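Local atomic coordinates of 3-oxo-tetronate kinase (PDB entry 1YZY), a protein that catalyses the ATP-dependent phosphorylation of 3-oxo-tetronate to 3-oxo-tetronate 4-phosphate, as a member of the four-carbon acid sugar kinase family. Residues W293-L298 with K343-T348; T242-K247 with D389-L394. All coordinates share one frame; numbering follows the deposited sequence.

Interaction 1: W293-L298 with K343-T348; sequences WVIANL and KQYGVT
Ile295 sets its CG2 methyl over one face of the Tyr345 ring, toward the rim on the CD2-CE2 side, where helix 286-295 and helix 324-345 both come to an end in the nucleotide-binding domain. The contact is a CH-pi one: Ile295 CG2 sits 3.8 Å from the centroid of the Tyr345 ring, 22° off its normal. With CG2 anti to the carbonyl carbon, Ile295 turns this branch to the ring while CG1 heads elsewhere. Leu298, brought round by the type I turn from Ile295 to Leu298, meets the same ring differently: its CD1 lies at the edge, near the ring plane, 3.8 Å from Tyr345 CE2. That methyl also touches Val347, with Leu298 CD1 3.9 Å from Val347 CG2, and Val347 leads inward to Leu342 and Val249. Gly346, between Tyr345 and Val347, is the first residue to leave helical geometry, its phi positive at 137°, where a CB would jam against the carbonyl O of Tyr345. The phenol reaches past the methyls to a water, which lies 2.8 Å from Tyr345 OH and donates to the Ile295 carbonyl O at 2.7 Å. Direct contact across the segments is thus apolar, and the polar link is this water, tying the tyrosine hydroxyl to the Ile295 backbone carbonyl.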
ATOM      1  N   TRP A 293      -0.663  18.973 -28.068  1.00 16.25           N
ATOM      2  CA  TRP A 293      -2.091  19.028 -27.762  1.00 17.68           C
ATOM      3  C   TRP A 293      -2.335  19.228 -26.250  1.00 19.05           C
ATOM      4  O   TRP A 293      -3.129  20.076 -25.851  1.00 19.85           O
ATOM      5  CB  TRP A 293      -2.789  17.758 -28.266  1.00 14.61           C
ATOM      6  CG  TRP A 293      -4.277  17.703 -27.983  1.00 21.78           C
ATOM      7  CD1 TRP A 293      -5.285  18.086 -28.819  1.00 16.93           C
ATOM      8  CD2 TRP A 293      -4.914  17.242 -26.782  1.00 21.87           C
ATOM      9  NE1 TRP A 293      -6.506  17.901 -28.217  1.00 11.96           N
ATOM     10  CE2 TRP A 293      -6.306  17.385 -26.965  1.00 21.78           C
ATOM     11  CE3 TRP A 293      -4.439  16.721 -25.568  1.00 25.40           C
ATOM     12  CZ2 TRP A 293      -7.232  17.030 -25.977  1.00 21.17           C
ATOM     13  CZ3 TRP A 293      -5.364  16.367 -24.585  1.00 25.38           C
ATOM     14  CH2 TRP A 293      -6.744  16.526 -24.800  1.00 22.12           C
ATOM     15  N   VAL A 294      -1.659  18.447 -25.414  1.00 21.16           N
ATOM     16  CA  VAL A 294      -1.816  18.570 -23.962  1.00 22.16           C
ATOM     17  C   VAL A 294      -1.520  19.981 -23.452  1.00 24.52           C
ATOM     18  O   VAL A 294      -2.344  20.580 -22.768  1.00 19.06           O
ATOM     19  CB  VAL A 294      -0.896  17.573 -23.191  1.00 22.68           C
ATOM     20  CG1 VAL A 294      -0.912  17.881 -21.696  1.00 16.05           C
ATOM     21  CG2 VAL A 294      -1.344  16.147 -23.435  1.00 16.95           C
ATOM     22  N   ILE A 295      -0.320  20.478 -23.742  1.00 29.54           N
ATOM     23  CA  ILE A 295       0.094  21.801 -23.289  1.00 32.64           C
ATOM     24  C   ILE A 295      -0.763  22.947 -23.830  1.00 31.88           C
ATOM     25  O   ILE A 295      -0.850  24.007 -23.208  1.00 32.35           O
ATOM     26  CB  ILE A 295       1.591  22.062 -23.586  1.00 36.62           C
ATOM     27  CG1 ILE A 295       1.847  22.107 -25.095  1.00 42.58           C
ATOM     28  CG2 ILE A 295       2.446  20.958 -22.973  1.00 36.81           C
ATOM     29  CD1 ILE A 295       3.256  22.550 -25.465  1.00 40.21           C
ATOM     30  N   ALA A 296      -1.392  22.735 -24.982  1.00 27.99           N
ATOM     31  CA  ALA A 296      -2.246  23.750 -25.591  1.00 29.03           C
ATOM     32  C   ALA A 296      -3.650  23.714 -25.006  1.00 29.36           C
ATOM     33  O   ALA A 296      -4.500  24.550 -25.338  1.00 35.02           O
ATOM     34  CB  ALA A 296      -2.302  23.557 -27.091  1.00 26.59           C
ATOM     35  N   ASN A 297      -3.887  22.740 -24.136  1.00 28.81           N
ATOM     36  CA  ASN A 297      -5.179  22.584 -23.485  1.00 30.02           C
ATOM     37  C   ASN A 297      -5.000  22.511 -21.976  1.00 31.29           C
ATOM     38  O   ASN A 297      -5.835  21.942 -21.274  1.00 32.62           O
ATOM     39  CB  ASN A 297      -5.889  21.328 -23.991  1.00 27.94           C
ATOM     40  CG  ASN A 297      -6.490  21.511 -25.370  1.00 26.40           C
ATOM     41  OD1 ASN A 297      -7.384  22.337 -25.564  1.00 29.90           O
ATOM     42  ND2 ASN A 297      -6.031  20.716 -26.329  1.00 21.21           N
ATOM     43  N   LEU A 298      -3.905  23.086 -21.483  1.00 34.57           N
ATOM     44  CA  LEU A 298      -3.610  23.095 -20.053  1.00 36.57           C
ATOM     45  C   LEU A 298      -4.297  24.236 -19.311  1.00 38.05           C
ATOM     46  O   LEU A 298      -4.107  24.405 -18.105  1.00 41.50           O
ATOM     47  CB  LEU A 298      -2.103  23.189 -19.809  1.00 33.85           C
ATOM     48  CG  LEU A 298      -1.271  21.916 -19.909  1.00 37.21           C
ATOM     49  CD1 LEU A 298       0.167  22.247 -19.566  1.00 33.12           C
ATOM     50  CD2 LEU A 298      -1.809  20.850 -18.962  1.00 38.44           C
ATOM     51  N   LYS A 343       6.616  16.652 -17.885  1.00 23.25           N
ATOM     52  CA  LYS A 343       7.270  17.037 -16.638  1.00 26.42           C
ATOM     53  C   LYS A 343       8.370  18.054 -16.914  1.00 27.41           C
ATOM     54  O   LYS A 343       8.566  18.989 -16.132  1.00 28.40           O
ATOM     55  CB  LYS A 343       7.856  15.831 -15.902  1.00 19.30           C
ATOM     56  CG  LYS A 343       8.209  16.132 -14.440  1.00 26.40           C
ATOM     57  CD  LYS A 343       9.052  15.045 -13.801  1.00 35.19           C
ATOM     58  CE  LYS A 343      10.509  15.158 -14.209  1.00 44.11           C
ATOM     59  NZ  LYS A 343      11.339  14.049 -13.665  1.00 48.34           N
ATOM     60  N   GLN A 344       9.124  17.834 -17.990  1.00 30.31           N
ATOM     61  CA  GLN A 344      10.195  18.751 -18.377  1.00 31.99           C
ATOM     62  C   GLN A 344       9.594  20.111 -18.740  1.00 30.46           C
ATOM     63  O   GLN A 344      10.182  21.158 -18.461  1.00 32.36           O
ATOM     64  CB  GLN A 344      10.997  18.180 -19.554  1.00 37.65           C
ATOM     65  CG  GLN A 344      12.026  19.145 -20.170  1.00 50.25           C
ATOM     66  CD  GLN A 344      13.069  19.660 -19.173  1.00 56.69           C
ATOM     67  OE1 GLN A 344      13.480  20.822 -19.232  1.00 60.39           O
ATOM     68  NE2 GLN A 344      13.517  18.788 -18.274  1.00 59.67           N
ATOM     69  N   TYR A 345       8.417  20.088 -19.355  1.00 28.58           N
ATOM     70  CA  TYR A 345       7.723  21.313 -19.736  1.00 25.86           C
ATOM     71  C   TYR A 345       7.236  22.094 -18.509  1.00 26.12           C
ATOM     72  O   TYR A 345       7.247  23.327 -18.504  1.00 23.16           O
ATOM     73  CB  TYR A 345       6.551  20.988 -20.669  1.00 25.17           C
ATOM     74  CG  TYR A 345       5.662  22.167 -20.969  1.00 29.33           C
ATOM     75  CD1 TYR A 345       6.067  23.168 -21.851  1.00 33.84           C
ATOM     76  CD2 TYR A 345       4.427  22.302 -20.343  1.00 26.39           C
ATOM     77  CE1 TYR A 345       5.260  24.281 -22.099  1.00 34.36           C
ATOM     78  CE2 TYR A 345       3.615  23.407 -20.582  1.00 29.19           C
ATOM     79  CZ  TYR A 345       4.034  24.394 -21.457  1.00 36.62           C
ATOM     80  OH  TYR A 345       3.226  25.490 -21.673  1.00 33.73           O
ATOM     81  N   GLY A 346       6.781  21.383 -17.482  1.00 24.21           N
ATOM     82  CA  GLY A 346       6.311  22.059 -16.285  1.00 17.63           C
ATOM     83  C   GLY A 346       5.025  21.550 -15.652  1.00 20.02           C
ATOM     84  O   GLY A 346       4.458  22.230 -14.788  1.00 17.65           O
ATOM     85  N   VAL A 347       4.513  20.412 -16.120  1.00 18.61           N
ATOM     86  CA  VAL A 347       3.300  19.838 -15.540  1.00 24.27           C
ATOM     87  C   VAL A 347       3.712  19.228 -14.199  1.00 19.57           C
ATOM     88  O   VAL A 347       4.700  18.496 -14.127  1.00 21.19           O
ATOM     89  CB  VAL A 347       2.669  18.768 -16.461  1.00 24.86           C
ATOM     90  CG1 VAL A 347       1.592  17.984 -15.715  1.00 25.53           C
ATOM     91  CG2 VAL A 347       2.059  19.435 -17.687  1.00 24.82           C
ATOM     92  N   THR A 348       2.987  19.577 -13.138  1.00 19.78           N
ATOM     93  CA  THR A 348       3.311  19.090 -11.802  1.00 19.61           C
ATOM     94  C   THR A 348       2.355  18.085 -11.171  1.00 18.44           C
ATOM     95  O   THR A 348       2.703  17.449 -10.174  1.00 17.61           O
ATOM     96  CB  THR A 348       3.552  20.264 -10.810  1.00 26.11           C
ATOM     97  OG1 THR A 348       2.482  21.218 -10.888  1.00 21.20           O
ATOM     98  CG2 THR A 348       4.866  20.947 -11.113  1.00 22.55           C
TER
HETATM   99  O   HOH W   1       0.454  25.553 -21.415  1.00 41.73           O

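Interaction 2: T242-K247 with D389-L394; sequences TPTKGK and DIFLAL
Pro243 and Phe391 bring the two backbones closest, their CA atoms 6.0 Å apart, where the irregular 242-247 chain passes the start of strand 391-395. The loop between helix 221-232 and strand 248-252 packs here on strand 391-395 of the nucleotide-binding domain, running extended across its start. Strand 391-395 lies between strands 380-385 and 349-353. The loop does not join it as a further strand but packs on one side of it, and Phe391 contributes just over half of the buried surface.

Phe391 points its CB at the loop, and chi1 of -58°, which puts CG anti to the carbonyl carbon, lays the ring beneath Pro243. The proline meets it through both backbone and ring atoms. Its CB stands 3.8 Å from Phe391 CG, and Pro243 CG is 3.7 Å from Phe391 CB, so the pyrrolidine reaches along the stem as well as over the ring. Thr244 adds its hydroxyl at the far end, with OG1 3.9 Å from Phe391 CE2, while its backbone N lies over the same face as the proline. Trp382, Asn349 and Phe412 also touch Pro243, burying it between neighbouring strands and the C-terminal tail; Asn349 and Lys384 touch Phe391. At the centre of the contact, Pro243 CA makes a CH-pi approach almost squarely over the ring, 3.8 Å from the Phe391 centroid and only 8° off its normal.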
ATOM      1  N   THR A 242      -2.760  18.083  -0.392  1.00 21.34           N
ATOM      2  CA  THR A 242      -3.326  17.910  -1.731  1.00 22.27           C
ATOM      3  C   THR A 242      -2.390  18.702  -2.675  1.00 23.07           C
ATOM      4  O   THR A 242      -1.478  19.397  -2.218  1.00 17.65           O
ATOM      5  CB  THR A 242      -4.811  18.417  -1.846  1.00 23.37           C
ATOM      6  OG1 THR A 242      -4.941  19.746  -1.322  1.00 28.83           O
ATOM      7  CG2 THR A 242      -5.747  17.496  -1.113  1.00 25.03           C
ATOM      8  N   PRO A 243      -2.525  18.524  -3.995  1.00 23.76           N
ATOM      9  CA  PRO A 243      -1.635  19.283  -4.872  1.00 25.59           C
ATOM     10  C   PRO A 243      -1.897  20.782  -4.795  1.00 28.40           C
ATOM     11  O   PRO A 243      -3.028  21.210  -4.561  1.00 26.15           O
ATOM     12  CB  PRO A 243      -2.004  18.759  -6.260  1.00 21.39           C
ATOM     13  CG  PRO A 243      -2.454  17.376  -5.994  1.00 20.79           C
ATOM     14  CD  PRO A 243      -3.316  17.562  -4.778  1.00 23.08           C
ATOM     15  N   THR A 244      -0.842  21.572  -4.921  1.00 34.09           N
ATOM     16  CA  THR A 244      -0.998  23.019  -4.931  1.00 46.10           C
ATOM     17  C   THR A 244      -1.310  23.383  -6.382  1.00 46.52           C
ATOM     18  O   THR A 244      -1.070  22.579  -7.286  1.00 48.46           O
ATOM     19  CB  THR A 244       0.282  23.748  -4.462  1.00 53.04           C
ATOM     20  OG1 THR A 244       1.443  22.966  -4.791  1.00 55.59           O
ATOM     21  CG2 THR A 244       0.228  24.007  -2.954  1.00 57.23           C
ATOM     22  N   LYS A 245      -1.884  24.564  -6.602  1.00 46.63           N
ATOM     23  CA  LYS A 245      -2.225  24.998  -7.958  1.00 48.73           C
ATOM     24  C   LYS A 245      -1.063  24.881  -8.943  1.00 45.54           C
ATOM     25  O   LYS A 245       0.007  25.471  -8.741  1.00 46.74           O
ATOM     26  CB  LYS A 245      -2.772  26.428  -7.954  1.00 55.14           C
ATOM     27  CG  LYS A 245      -4.297  26.516  -7.960  1.00 65.86           C
ATOM     28  CD  LYS A 245      -4.862  26.742  -9.365  1.00 69.13           C
ATOM     29  CE  LYS A 245      -4.518  25.612 -10.331  1.00 73.00           C
ATOM     30  NZ  LYS A 245      -4.999  24.278  -9.868  1.00 75.35           N
ATOM     31  N   GLY A 246      -1.309  24.132 -10.014  1.00 42.19           N
ATOM     32  CA  GLY A 246      -0.319  23.903 -11.053  1.00 35.75           C
ATOM     33  C   GLY A 246      -0.962  23.221 -12.245  1.00 30.12           C
ATOM     34  O   GLY A 246      -2.174  23.002 -12.253  1.00 31.27           O
ATOM     35  N   LYS A 247      -0.178  22.962 -13.287  1.00 30.12           N
ATOM     36  CA  LYS A 247      -0.691  22.297 -14.487  1.00 27.83           C
ATOM     37  C   LYS A 247      -0.958  20.828 -14.154  1.00 27.58           C
ATOM     38  O   LYS A 247      -0.145  20.196 -13.489  1.00 31.46           O
ATOM     39  CB  LYS A 247       0.334  22.387 -15.625  1.00 30.60           C
ATOM     40  CG  LYS A 247       0.950  23.767 -15.833  1.00 42.47           C
ATOM     41  CD  LYS A 247      -0.073  24.780 -16.320  1.00 51.27           C
ATOM     42  CE  LYS A 247       0.477  26.198 -16.234  1.00 61.66           C
ATOM     43  NZ  LYS A 247       0.741  26.602 -14.815  1.00 63.06           N
ATOM     44  N   ASP A 389       8.821  18.440  -6.136  1.00 22.53           N
ATOM     45  CA  ASP A 389       7.422  18.838  -6.001  1.00 19.86           C
ATOM     46  C   ASP A 389       6.478  18.392  -7.111  1.00 26.29           C
ATOM     47  O   ASP A 389       5.880  19.228  -7.795  1.00 24.77           O
ATOM     48  CB  ASP A 389       7.320  20.358  -5.842  1.00 31.59           C
ATOM     49  CG  ASP A 389       7.888  20.859  -4.518  1.00 37.87           C
ATOM     50  OD1 ASP A 389       8.144  20.034  -3.610  1.00 40.39           O
ATOM     51  OD2 ASP A 389       8.072  22.093  -4.389  1.00 43.10           O
ATOM     52  N   ILE A 390       6.320  17.085  -7.272  1.00 18.70           N
ATOM     53  CA  ILE A 390       5.431  16.540  -8.289  1.00 16.14           C
ATOM     54  C   ILE A 390       4.376  15.690  -7.590  1.00 19.01           C
ATOM     55  O   ILE A 390       4.713  14.831  -6.777  1.00 17.04           O
ATOM     56  CB  ILE A 390       6.208  15.651  -9.306  1.00 16.54           C
ATOM     57  CG1 ILE A 390       7.321  16.459  -9.994  1.00 17.70           C
ATOM     58  CG2 ILE A 390       5.251  15.052 -10.331  1.00 12.53           C
ATOM     59  CD1 ILE A 390       6.840  17.606 -10.870  1.00 16.30           C
ATOM     60  N   PHE A 391       3.108  15.923  -7.920  1.00 10.41           N
ATOM     61  CA  PHE A 391       2.006  15.187  -7.316  1.00 19.04           C
ATOM     62  C   PHE A 391       1.404  14.189  -8.287  1.00 20.31           C
ATOM     63  O   PHE A 391       1.325  14.449  -9.489  1.00 20.16           O
ATOM     64  CB  PHE A 391       0.927  16.157  -6.812  1.00 21.95           C
ATOM     65  CG  PHE A 391       1.434  17.160  -5.797  1.00 24.80           C
ATOM     66  CD1 PHE A 391       1.357  16.893  -4.432  1.00 20.51           C
ATOM     67  CD2 PHE A 391       2.011  18.359  -6.208  1.00 22.17           C
ATOM     68  CE1 PHE A 391       1.851  17.805  -3.489  1.00 19.68           C
ATOM     69  CE2 PHE A 391       2.506  19.274  -5.272  1.00 21.74           C
ATOM     70  CZ  PHE A 391       2.425  18.991  -3.910  1.00 15.47           C
ATOM     71  N   LEU A 392       1.004  13.032  -7.767  1.00 20.04           N
ATOM     72  CA  LEU A 392       0.403  11.977  -8.586  1.00 16.07           C
ATOM     73  C   LEU A 392      -0.770  11.275  -7.890  1.00 19.04           C
ATOM     74  O   LEU A 392      -0.779  11.110  -6.672  1.00 19.11           O
ATOM     75  CB  LEU A 392       1.451  10.922  -8.960  1.00 15.32           C
ATOM     76  CG  LEU A 392       2.857  11.350  -9.386  1.00 21.78           C
ATOM     77  CD1 LEU A 392       3.710  11.698  -8.155  1.00 19.46           C
ATOM     78  CD2 LEU A 392       3.499  10.217 -10.167  1.00 23.17           C
ATOM     79  N   ALA A 393      -1.767  10.891  -8.678  1.00 18.05           N
ATOM     80  CA  ALA A 393      -2.937  10.173  -8.192  1.00 18.59           C
ATOM     81  C   ALA A 393      -2.992   8.939  -9.079  1.00 19.57           C
ATOM     82  O   ALA A 393      -3.344   9.024 -10.256  1.00 16.78           O
ATOM     83  CB  ALA A 393      -4.203  11.007  -8.364  1.00 14.27           C
ATOM     84  N   LEU A 394      -2.593   7.804  -8.512  1.00 18.91           N
ATOM     85  CA  LEU A 394      -2.558   6.540  -9.237  1.00 20.14           C
ATOM     86  C   LEU A 394      -3.811   5.718  -8.953  1.00 26.37           C
ATOM     87  O   LEU A 394      -3.982   5.191  -7.849  1.00 27.73           O
ATOM     88  CB  LEU A 394      -1.301   5.769  -8.829  1.00 19.46           C
ATOM     89  CG  LEU A 394      -0.035   6.632  -8.716  1.00 14.69           C
ATOM     90  CD1 LEU A 394       1.114   5.811  -8.151  1.00 15.39           C
ATOM     91  CD2 LEU A 394       0.342   7.238 -10.070  1.00 16.67           C
TER

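Thr348 joins the two contacts, whose centres lie about 13 Å apart: its O is 2.8 Å from Phe391 N and its N 3.2 Å from Lys247 O, both probable hydrogen bonds. Along the chain, 293-298 with 343-348 is nested inside the loop closed by 242-247 with 389-394. Each relies on a CH-pi contact, but the aromatic rings differ in setting. In interaction 1 the tyrosine is exposed between two helix ends and its hydroxyl engages water; in interaction 2 the phenylalanine is buried at a strand's start under a buried proline, with an exposed threonine at the margin. Interaction 1 joins helix ends; interaction 2 joins the loop before strand 248-252 to strand 391-395.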